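Local structure of cDNA FLJ56608, highly similar to Homo sapiens chloride channel, calcium activated, family member 1 (CLCA1), mRNA (Homo sapiens, 6PYO) at residues A[7-18]-A[107-116]; A[85-95]-A[116-127]. The protein probably regulates calcium-activated chloride conductance and mucus secretion by goblet cells, and is represented here by its calcium-binding von Willebrand factor type A domain. All coordinates share one frame; numbering follows the deposited sequence.

Contact 1: A[7-18]-A[107-116]; sequences RIVCLVLDKSGS and SEIVLLTDGE. With CA (calcium ion), chain C.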
loop_
_atom_site.group_PDB
_atom_site.type_symbol
_atom_site.label_atom_id
_atom_site.label_comp_id
_atom_site.label_asym_id
_atom_site.label_seq_id
_atom_site.Cartn_x
_atom_site.Cartn_y
_atom_site.Cartn_z
ATOM N N ARG A 7 -9.560 12.290 1.585
ATOM C CA ARG A 7 -9.013 11.051 1.078
ATOM C C ARG A 7 -8.464 10.221 2.223
ATOM O O ARG A 7 -7.849 10.752 3.131
ATOM C CB ARG A 7 -7.881 11.374 0.095
ATOM C CG ARG A 7 -7.232 10.147 -0.564
ATOM C CD ARG A 7 -6.158 10.605 -1.537
ATOM N NE ARG A 7 -5.971 9.675 -2.631
ATOM C CZ ARG A 7 -5.059 9.834 -3.573
ATOM N NH1 ARG A 7 -4.238 10.868 -3.509
ATOM N NH2 ARG A 7 -4.932 8.961 -4.545
ATOM N N ILE A 8 -8.659 8.909 2.146
ATOM C CA ILE A 8 -8.042 7.944 3.042
ATOM C C ILE A 8 -7.150 7.053 2.198
ATOM O O ILE A 8 -7.623 6.450 1.244
ATOM C CB ILE A 8 -9.080 7.073 3.783
ATOM C CG1 ILE A 8 -10.000 7.946 4.633
ATOM C CG2 ILE A 8 -8.301 5.978 4.551
ATOM C CD1 ILE A 8 -11.257 7.224 5.049
ATOM N N VAL A 9 -5.884 6.935 2.561
ATOM C CA VAL A 9 -4.919 6.190 1.765
ATOM C C VAL A 9 -4.016 5.443 2.714
ATOM O O VAL A 9 -3.575 6.005 3.712
ATOM C CB VAL A 9 -4.058 7.109 0.857
ATOM C CG1 VAL A 9 -3.297 6.285 -0.187
ATOM C CG2 VAL A 9 -4.889 8.092 0.156
ATOM N N CYS A 10 -3.756 4.180 2.408
ATOM C CA CYS A 10 -2.793 3.382 3.131
ATOM C C CYS A 10 -1.766 2.877 2.138
ATOM O O CYS A 10 -2.118 2.194 1.176
ATOM C CB CYS A 10 -3.448 2.210 3.880
ATOM S SG CYS A 10 -2.281 1.617 5.169
ATOM N N LEU A 11 -0.523 3.276 2.331
ATOM C CA LEU A 11 0.579 2.654 1.629
ATOM C C LEU A 11 0.774 1.250 2.180
ATOM O O LEU A 11 0.849 1.048 3.404
ATOM C CB LEU A 11 1.859 3.469 1.814
ATOM C CG LEU A 11 2.154 4.586 0.860
ATOM C CD1 LEU A 11 0.856 5.413 0.749
ATOM C CD2 LEU A 11 3.321 5.436 1.290
ATOM N N VAL A 12 0.853 0.282 1.285
ATOM C CA VAL A 12 1.136 -1.103 1.630
ATOM C C VAL A 12 2.377 -1.499 0.843
ATOM O O VAL A 12 2.360 -1.540 -0.399
ATOM C CB VAL A 12 -0.055 -2.017 1.347
ATOM C CG1 VAL A 12 0.281 -3.435 1.749
ATOM C CG2 VAL A 12 -1.255 -1.522 2.146
ATOM N N LEU A 13 3.472 -1.710 1.566
ATOM C CA LEU A 13 4.801 -1.686 0.975
ATOM C C LEU A 13 5.453 -3.052 1.170
ATOM O O LEU A 13 5.679 -3.473 2.307
ATOM C CB LEU A 13 5.643 -0.587 1.612
ATOM C CG LEU A 13 5.020 0.807 1.542
ATOM C CD1 LEU A 13 5.902 1.775 2.267
ATOM C CD2 LEU A 13 4.809 1.226 0.109
ATOM N N ASP A 14 5.823 -3.682 0.068
ATOM C CA ASP A 14 6.483 -4.985 0.069
ATOM C C ASP A 14 7.954 -4.810 0.426
ATOM O O ASP A 14 8.711 -4.186 -0.331
ATOM C CB ASP A 14 6.294 -5.584 -1.318
ATOM C CG ASP A 14 6.744 -7.031 -1.416
ATOM O OD1 ASP A 14 7.584 -7.462 -0.593
ATOM O OD2 ASP A 14 6.252 -7.695 -2.353
ATOM N N LYS A 15 8.361 -5.318 1.605
ATOM C CA LYS A 15 9.765 -5.333 1.992
ATOM C C LYS A 15 10.328 -6.761 2.035
ATOM O O LYS A 15 11.315 -7.014 2.739
ATOM C CB LYS A 15 9.986 -4.627 3.340
ATOM C CG LYS A 15 9.168 -5.233 4.491
ATOM C CD LYS A 15 9.896 -5.277 5.817
ATOM C CE LYS A 15 11.243 -5.983 5.747
ATOM N NZ LYS A 15 11.132 -7.453 5.975
ATOM N N SER A 16 9.720 -7.697 1.303
ATOM C CA SER A 16 10.111 -9.103 1.346
ATOM C C SER A 16 11.455 -9.306 0.657
ATOM O O SER A 16 11.977 -8.417 -0.014
ATOM C CB SER A 16 9.030 -9.966 0.701
ATOM O OG SER A 16 8.877 -9.703 -0.694
ATOM N N GLY A 17 12.009 -10.524 0.800
ATOM C CA GLY A 17 13.352 -10.775 0.294
ATOM C C GLY A 17 13.492 -10.598 -1.205
ATOM O O GLY A 17 14.536 -10.147 -1.686
ATOM N N SER A 18 12.457 -10.977 -1.973
ATOM C CA SER A 18 12.518 -10.787 -3.421
ATOM C C SER A 18 12.761 -9.335 -3.780
ATOM O O SER A 18 13.315 -9.048 -4.844
ATOM C CB SER A 18 11.234 -11.250 -4.116
ATOM O OG SER A 18 10.057 -10.677 -3.562
ATOM N N SER A 107 -11.995 4.186 0.525
ATOM C CA SER A 107 -10.594 4.378 0.869
ATOM C C SER A 107 -9.700 3.755 -0.204
ATOM O O SER A 107 -10.135 2.943 -1.018
ATOM C CB SER A 107 -10.290 3.783 2.249
ATOM O OG SER A 107 -10.251 2.368 2.202
ATOM N N GLU A 108 -8.448 4.195 -0.231
ATOM C CA GLU A 108 -7.466 3.739 -1.192
ATOM C C GLU A 108 -6.290 3.016 -0.519
ATOM O O GLU A 108 -5.825 3.418 0.554
ATOM C CB GLU A 108 -6.956 4.919 -1.984
ATOM C CG GLU A 108 -8.054 5.629 -2.855
ATOM C CD GLU A 108 -7.573 6.941 -3.419
ATOM O OE1 GLU A 108 -6.832 6.924 -4.433
ATOM O OE2 GLU A 108 -7.885 8.009 -2.818
ATOM N N ILE A 109 -5.823 1.949 -1.167
ATOM C CA ILE A 109 -4.548 1.290 -0.875
ATOM C C ILE A 109 -3.607 1.547 -2.057
ATOM O O ILE A 109 -4.014 1.451 -3.222
ATOM C CB ILE A 109 -4.752 -0.211 -0.639
ATOM C CG1 ILE A 109 -5.227 -0.491 0.791
ATOM C CG2 ILE A 109 -3.464 -0.939 -0.925
ATOM C CD1 ILE A 109 -6.481 0.185 1.168
ATOM N N VAL A 110 -2.385 1.968 -1.767
ATOM C CA VAL A 110 -1.320 2.028 -2.763
ATOM C C VAL A 110 -0.419 0.825 -2.453
ATOM O O VAL A 110 0.332 0.837 -1.467
ATOM C CB VAL A 110 -0.553 3.356 -2.730
ATOM C CG1 VAL A 110 0.564 3.355 -3.767
ATOM C CG2 VAL A 110 -1.532 4.549 -3.022
ATOM N N LEU A 111 -0.504 -0.204 -3.285
ATOM C CA LEU A 111 0.222 -1.465 -3.115
ATOM C C LEU A 111 1.471 -1.442 -3.981
ATOM O O LEU A 111 1.386 -1.514 -5.216
ATOM C CB LEU A 111 -0.668 -2.646 -3.487
ATOM C CG LEU A 111 -0.063 -4.051 -3.337
ATOM C CD1 LEU A 111 0.565 -4.208 -1.949
ATOM C CD2 LEU A 111 -1.161 -5.072 -3.569
ATOM N N LEU A 112 2.633 -1.318 -3.343
ATOM C CA LEU A 112 3.899 -1.266 -4.062
ATOM C C LEU A 112 4.570 -2.634 -3.841
ATOM O O LEU A 112 4.928 -2.995 -2.701
ATOM C CB LEU A 112 4.773 -0.098 -3.591
ATOM C CG LEU A 112 4.146 1.320 -3.676
ATOM C CD1 LEU A 112 5.092 2.429 -3.263
ATOM C CD2 LEU A 112 3.647 1.630 -5.060
ATOM N N THR A 113 4.684 -3.416 -4.908
ATOM C CA THR A 113 5.200 -4.779 -4.724
ATOM C C THR A 113 5.772 -5.289 -6.029
ATOM O O THR A 113 5.384 -4.825 -7.111
ATOM C CB THR A 113 4.094 -5.739 -4.255
ATOM O OG1 THR A 113 4.578 -7.085 -4.139
ATOM C CG2 THR A 113 2.961 -5.738 -5.301
ATOM N N ASP A 114 6.667 -6.303 -5.925
ATOM C CA ASP A 114 7.055 -7.031 -7.135
ATOM C C ASP A 114 5.991 -8.037 -7.568
ATOM O O ASP A 114 6.078 -8.585 -8.673
ATOM C CB ASP A 114 8.433 -7.727 -6.992
ATOM C CG ASP A 114 8.516 -8.757 -5.876
ATOM O OD1 ASP A 114 7.527 -9.396 -5.479
ATOM O OD2 ASP A 114 9.641 -8.929 -5.395
ATOM N N GLY A 115 4.988 -8.295 -6.733
ATOM C CA GLY A 115 3.884 -9.150 -7.117
ATOM C C GLY A 115 4.163 -10.636 -7.130
ATOM O O GLY A 115 3.294 -11.405 -7.549
ATOM N N GLU A 116 5.312 -11.074 -6.625
ATOM C CA GLU A 116 5.699 -12.484 -6.643
ATOM C C GLU A 116 5.077 -13.181 -5.439
ATOM O O GLU A 116 5.737 -13.502 -4.449
ATOM C CB GLU A 116 7.213 -12.590 -6.665
ATOM C CG GLU A 116 7.748 -12.029 -7.944
ATOM C CD GLU A 116 9.239 -11.903 -7.985
ATOM O OE1 GLU A 116 9.877 -12.328 -7.004
ATOM O OE2 GLU A 116 9.771 -11.380 -9.005
HETATM CA CA CA C . 8.558 -11.435 -2.241
HETATM O O HOH W 1 -9.936 7.961 -0.494
HETATM O O HOH W 2 8.163 -13.378 -3.598
HETATM O O HOH W 3 7.001 -9.951 -3.226
#
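Val12 lies beside Leu111 where strands 8-14 and 108-113 pair in parallel at the centre of this Rossmann-like von Willebrand A domain. As in VWA domains generally, the metal ion-dependent adhesion site (MIDAS) forms where the C-terminal ends of parallel strands pass into ligand-bearing loops. Six backbone bonds join the strands. With CG1 anti to the backbone N (chi1 -179°), Val12 brings that methyl to Leu111 CD1 (3.8 Å), while its CG2 meets Ile109 CG2; Ala94 of helix 87-99 packs on this face. On the other face Leu13 and Leu112 run side by side, CD2 to CD1 3.6 Å, and Leu28 of helix 24-39 packs on Leu112.

At the end far from the metal, Arg7 meets Glu108 side-on: NE bonds to OE2 from above the carboxylate plane and NH2 to OE1 on its syn side (2.8 Å), the two planes 29° apart. Glu41 holds Arg7 NH1 and His135 shares Glu108 OE1. A leucine for Arg7 would probably leave the Glu108 and Glu41 carboxylates without their common cation.

At the metal end, Asp14 OD1 accepts from Ser16 N and Ser16 OG, closing an Asx turn, and OD2 offers its anti lone pair to Thr113 OG1 (2.5 Å). Ser16 OG also binds the calcium, so Asp14 probably helps position this ligand from the second shell. Ser18 OG, 2.1 Å from the ion, donates to the syn lone pair of Asp114 OD2 at 2.6 Å.

Contact 2: A[85-95]-A[116-127]; sequences TSICSGLRSAF and EDNTISGCFNEV. With CA (calcium ion), chain C.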
loop_
_atom_site.group_PDB
_atom_site.type_symbol
_atom_site.label_atom_id
_atom_site.label_comp_id
_atom_site.label_asym_id
_atom_site.label_seq_id
_atom_site.Cartn_x
_atom_site.Cartn_y
_atom_site.Cartn_z
ATOM N N THR A 85 6.712 -13.412 1.823
ATOM C CA THR A 85 5.788 -12.566 1.096
ATOM C C THR A 85 4.358 -12.937 1.460
ATOM O O THR A 85 3.967 -14.096 1.315
ATOM C CB THR A 85 5.979 -12.706 -0.398
ATOM O OG1 THR A 85 7.329 -12.371 -0.744
ATOM C CG2 THR A 85 5.026 -11.727 -1.122
ATOM N N SER A 86 3.569 -11.939 1.904
ATOM C CA SER A 86 2.118 -12.115 2.011
ATOM C C SER A 86 1.437 -10.768 1.714
ATOM O O SER A 86 1.232 -9.942 2.608
ATOM C CB SER A 86 1.724 -12.664 3.374
ATOM O OG SER A 86 0.315 -12.775 3.474
ATOM N N ILE A 87 1.068 -10.574 0.446
ATOM C CA ILE A 87 0.293 -9.389 0.084
ATOM C C ILE A 87 -0.953 -9.314 0.947
ATOM O O ILE A 87 -1.323 -8.244 1.451
ATOM C CB ILE A 87 -0.042 -9.391 -1.419
ATOM C CG1 ILE A 87 1.242 -9.080 -2.189
ATOM C CG2 ILE A 87 -1.156 -8.381 -1.688
ATOM C CD1 ILE A 87 1.110 -9.095 -3.679
ATOM N N CYS A 88 -1.606 -10.459 1.160
ATOM C CA CYS A 88 -2.878 -10.455 1.865
ATOM C C CYS A 88 -2.717 -10.004 3.298
ATOM O O CYS A 88 -3.582 -9.286 3.815
ATOM C CB CYS A 88 -3.547 -11.833 1.791
ATOM S SG CYS A 88 -4.333 -12.132 0.158
ATOM N N SER A 89 -1.613 -10.390 3.966
ATOM C CA SER A 89 -1.373 -9.867 5.310
ATOM C C SER A 89 -1.273 -8.347 5.302
ATOM O O SER A 89 -1.714 -7.681 6.249
ATOM C CB SER A 89 -0.071 -10.419 5.918
ATOM O OG SER A 89 0.002 -11.821 5.797
ATOM N N GLY A 90 -0.582 -7.795 4.292
ATOM C CA GLY A 90 -0.432 -6.360 4.212
ATOM C C GLY A 90 -1.761 -5.659 3.983
ATOM O O GLY A 90 -2.038 -4.632 4.601
ATOM N N LEU A 91 -2.621 -6.229 3.121
ATOM C CA LEU A 91 -3.923 -5.609 2.863
ATOM C C LEU A 91 -4.843 -5.708 4.079
ATOM O O LEU A 91 -5.495 -4.725 4.457
ATOM C CB LEU A 91 -4.570 -6.232 1.633
ATOM C CG LEU A 91 -3.813 -6.092 0.321
ATOM C CD1 LEU A 91 -4.516 -6.850 -0.801
ATOM C CD2 LEU A 91 -3.618 -4.616 -0.053
ATOM N N ARG A 92 -4.898 -6.870 4.727
ATOM C CA ARG A 92 -5.696 -6.986 5.948
ATOM C C ARG A 92 -5.246 -5.967 6.983
ATOM O O ARG A 92 -6.073 -5.324 7.648
ATOM C CB ARG A 92 -5.594 -8.413 6.521
ATOM C CG ARG A 92 -6.503 -9.453 5.868
ATOM C CD ARG A 92 -5.999 -10.895 6.085
ATOM N NE ARG A 92 -6.566 -11.785 5.076
ATOM C CZ ARG A 92 -6.011 -12.914 4.650
ATOM N NH1 ARG A 92 -4.856 -13.327 5.150
ATOM N NH2 ARG A 92 -6.620 -13.623 3.707
ATOM N N SER A 93 -3.927 -5.826 7.160
ATOM C CA SER A 93 -3.437 -4.829 8.108
ATOM C C SER A 93 -3.834 -3.408 7.698
ATOM O O SER A 93 -4.197 -2.585 8.544
ATOM C CB SER A 93 -1.927 -4.960 8.230
ATOM O OG SER A 93 -1.404 -3.947 9.039
ATOM N N ALA A 94 -3.775 -3.096 6.402
ATOM C CA ALA A 94 -4.231 -1.784 5.944
ATOM C C ALA A 94 -5.693 -1.548 6.322
ATOM O O ALA A 94 -6.067 -0.466 6.810
ATOM C CB ALA A 94 -4.008 -1.673 4.441
ATOM N N PHE A 95 -6.536 -2.554 6.099
ATOM C CA PHE A 95 -7.953 -2.422 6.434
ATOM C C PHE A 95 -8.140 -2.172 7.921
ATOM O O PHE A 95 -8.964 -1.337 8.322
ATOM C CB PHE A 95 -8.744 -3.669 6.004
ATOM C CG PHE A 95 -8.771 -3.893 4.513
ATOM C CD1 PHE A 95 -8.453 -2.877 3.643
ATOM C CD2 PHE A 95 -9.105 -5.138 3.986
ATOM C CE1 PHE A 95 -8.465 -3.083 2.251
ATOM C CE2 PHE A 95 -9.111 -5.351 2.625
ATOM C CZ PHE A 95 -8.794 -4.313 1.751
ATOM N N GLU A 116 5.312 -11.074 -6.625
ATOM C CA GLU A 116 5.699 -12.484 -6.643
ATOM C C GLU A 116 5.077 -13.181 -5.439
ATOM O O GLU A 116 5.737 -13.502 -4.449
ATOM C CB GLU A 116 7.213 -12.590 -6.665
ATOM C CG GLU A 116 7.748 -12.029 -7.944
ATOM C CD GLU A 116 9.239 -11.903 -7.985
ATOM O OE1 GLU A 116 9.877 -12.328 -7.004
ATOM O OE2 GLU A 116 9.771 -11.380 -9.005
ATOM N N ASP A 117 3.770 -13.422 -5.550
ATOM C CA ASP A 117 2.948 -13.983 -4.483
ATOM C C ASP A 117 1.790 -14.722 -5.137
ATOM O O ASP A 117 1.021 -14.114 -5.892
ATOM C CB ASP A 117 2.434 -12.874 -3.574
ATOM C CG ASP A 117 1.605 -13.393 -2.417
ATOM O OD1 ASP A 117 1.324 -14.622 -2.323
ATOM O OD2 ASP A 117 1.226 -12.541 -1.586
ATOM N N ASN A 118 1.666 -16.026 -4.869
ATOM C CA ASN A 118 0.643 -16.858 -5.501
ATOM C C ASN A 118 -0.510 -17.174 -4.551
ATOM O O ASN A 118 -1.318 -18.070 -4.816
ATOM C CB ASN A 118 1.276 -18.147 -6.056
ATOM C CG ASN A 118 1.921 -19.012 -4.980
ATOM O OD1 ASN A 118 2.261 -18.538 -3.897
ATOM N ND2 ASN A 118 2.105 -20.292 -5.284
ATOM N N THR A 119 -0.602 -16.448 -3.446
ATOM C CA THR A 119 -1.673 -16.643 -2.482
ATOM C C THR A 119 -2.635 -15.461 -2.421
ATOM O O THR A 119 -3.423 -15.372 -1.472
ATOM C CB THR A 119 -1.091 -16.892 -1.093
ATOM O OG1 THR A 119 -0.774 -15.641 -0.467
ATOM C CG2 THR A 119 0.183 -17.743 -1.191
ATOM N N ILE A 120 -2.605 -14.575 -3.417
ATOM C CA ILE A 120 -3.368 -13.322 -3.326
ATOM C C ILE A 120 -4.864 -13.598 -3.277
ATOM O O ILE A 120 -5.594 -12.965 -2.503
ATOM C CB ILE A 120 -3.014 -12.368 -4.479
ATOM C CG1 ILE A 120 -1.517 -12.039 -4.479
ATOM C CG2 ILE A 120 -3.833 -11.079 -4.358
ATOM C CD1 ILE A 120 -1.033 -11.262 -5.689
ATOM N N SER A 121 -5.340 -14.568 -4.078
ATOM C CA SER A 121 -6.766 -14.906 -4.135
ATOM C C SER A 121 -7.357 -15.110 -2.752
ATOM O O SER A 121 -8.559 -14.887 -2.548
ATOM C CB SER A 121 -6.970 -16.167 -4.991
ATOM O OG SER A 121 -6.182 -17.243 -4.498
ATOM N N GLY A 122 -6.524 -15.450 -1.775
ATOM C CA GLY A 122 -7.014 -15.708 -0.440
ATOM C C GLY A 122 -7.645 -14.520 0.247
ATOM O O GLY A 122 -8.312 -14.706 1.272
ATOM N N CYS A 123 -7.444 -13.295 -0.257
ATOM C CA CYS A 123 -8.132 -12.155 0.345
ATOM C C CYS A 123 -9.155 -11.513 -0.587
ATOM O O CYS A 123 -9.797 -10.529 -0.193
ATOM C CB CYS A 123 -7.126 -11.098 0.841
ATOM S SG CYS A 123 -5.751 -10.633 -0.277
ATOM N N PHE A 124 -9.339 -12.054 -1.794
ATOM C CA PHE A 124 -10.309 -11.505 -2.739
ATOM C C PHE A 124 -11.632 -11.121 -2.072
ATOM O O PHE A 124 -12.075 -9.964 -2.134
ATOM C CB PHE A 124 -10.521 -12.531 -3.852
ATOM C CG PHE A 124 -9.506 -12.460 -4.955
ATOM C CD1 PHE A 124 -8.522 -11.489 -4.959
ATOM C CD2 PHE A 124 -9.550 -13.358 -6.005
ATOM C CE1 PHE A 124 -7.597 -11.412 -5.991
ATOM C CE2 PHE A 124 -8.633 -13.289 -7.031
ATOM C CZ PHE A 124 -7.657 -12.315 -7.029
ATOM N N ASN A 125 -12.263 -12.082 -1.408
ATOM C CA ASN A 125 -13.510 -11.811 -0.702
ATOM C C ASN A 125 -13.388 -10.577 0.192
ATOM O O ASN A 125 -14.139 -9.608 0.046
ATOM C CB ASN A 125 -13.923 -13.044 0.119
ATOM C CG ASN A 125 -15.240 -12.846 0.854
ATOM O OD1 ASN A 125 -16.295 -12.693 0.227
ATOM N ND2 ASN A 125 -15.188 -12.851 2.190
ATOM N N GLU A 126 -12.436 -10.599 1.127
ATOM C CA GLU A 126 -12.285 -9.484 2.057
ATOM C C GLU A 126 -12.095 -8.179 1.302
ATOM O O GLU A 126 -12.669 -7.139 1.669
ATOM C CB GLU A 126 -11.092 -9.730 2.989
ATOM C CG GLU A 126 -11.224 -10.892 3.927
ATOM C CD GLU A 126 -9.868 -11.398 4.404
ATOM O OE1 GLU A 126 -9.246 -12.217 3.694
ATOM O OE2 GLU A 126 -9.416 -10.965 5.481
ATOM N N VAL A 127 -11.310 -8.235 0.226
ATOM C CA VAL A 127 -11.044 -7.049 -0.574
ATOM C C VAL A 127 -12.333 -6.552 -1.215
ATOM O O VAL A 127 -12.681 -5.360 -1.111
ATOM C CB VAL A 127 -9.963 -7.353 -1.622
ATOM C CG1 VAL A 127 -10.060 -6.397 -2.767
ATOM C CG2 VAL A 127 -8.586 -7.300 -0.949
HETATM CA CA CA C . 8.558 -11.435 -2.241
HETATM O O HOH W 4 -0.894 -12.917 0.012
HETATM O O HOH W 2 8.163 -13.378 -3.598
HETATM O O HOH W 3 7.001 -9.951 -3.226
#
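Cys88 and Cys123 are joined by a disulfide, SG to SG 2.1 Å, which ties the first turn of helix 87-99 to the loop leading into helix 124-130. The S-S torsion is left-handed, chi3 -74°. On the Cys123 side SG sits between backbone N and carbonyl carbon (chi1 46°), which sets it for the bond to Cys88 of helix 87-99. Leu91 CD1 packs against Cys123 SG at 4.0 Å and also reaches Val127 CG2; the same methyl of Val127 lies at the edge of the Phe95 ring, near its plane.

Farther along the helix, Arg92 meets Glu126 side-on, NH2 to OE1 3.0 Å and NE to OE2, the guanidinium and carboxylate nearly coplanar. Cys88 CB lies over one face of that guanidinium, offset toward its rim.

Near the start of the helix, Asp117 takes over. Its OD2 accepts the N-H of Ile87 at 2.8 Å, met nearly along the C-O bond, and a water bridges the same oxygen to Cys88 N and Thr119 OG1. What holds the carboxylate is its other oxygen: OD1 accepts from Thr119 N, forming an Asx turn, and from Thr119 OG1 through its syn lone pair. Ile87 CD1 rests on Ile120 CD1 (3.7 Å); Leu111 of strand 108-113 touches Ile87, and Leu150 of helix 145-152 touches Ile120.

Just before the helix, Thr85 places CG2 against Asp117 CB, also at 3.7 Å, and directs OG1 to the calcium, completing with Ser16 and Ser18 the protein ligands of the MIDAS. One calcium-bound water donates to Glu116 O. The positive end of the helix dipole would probably stabilise the negative charge of Asp117. A disulfide and the Asp117 carboxylate join the loop after Glu116 to the start of helix 87-99, and the Arg92-Glu126 ion pair joins that helix to helix 124-130.

Contact 1 is the buried core, two adjacent parallel strands of the central sheet; contact 2 lies about 10 Å away, centre to centre, on the partly exposed helical layer covering one face of that sheet. They interlock along the chain: helix 87-99 precedes strand 108-113, helix 124-130 follows it, and Glu116 belongs to both. Val12 and Ile109 of contact 1 pack directly on Ala94, Gly90 and Leu91 of contact 2. Backbone bonds and branched aliphatic side chains dominate the first, a disulfide and a surface ion pair the second. They converge on one calcium, where contact 1 contributes two serine hydroxyls and contact 2 a threonine hydroxyl.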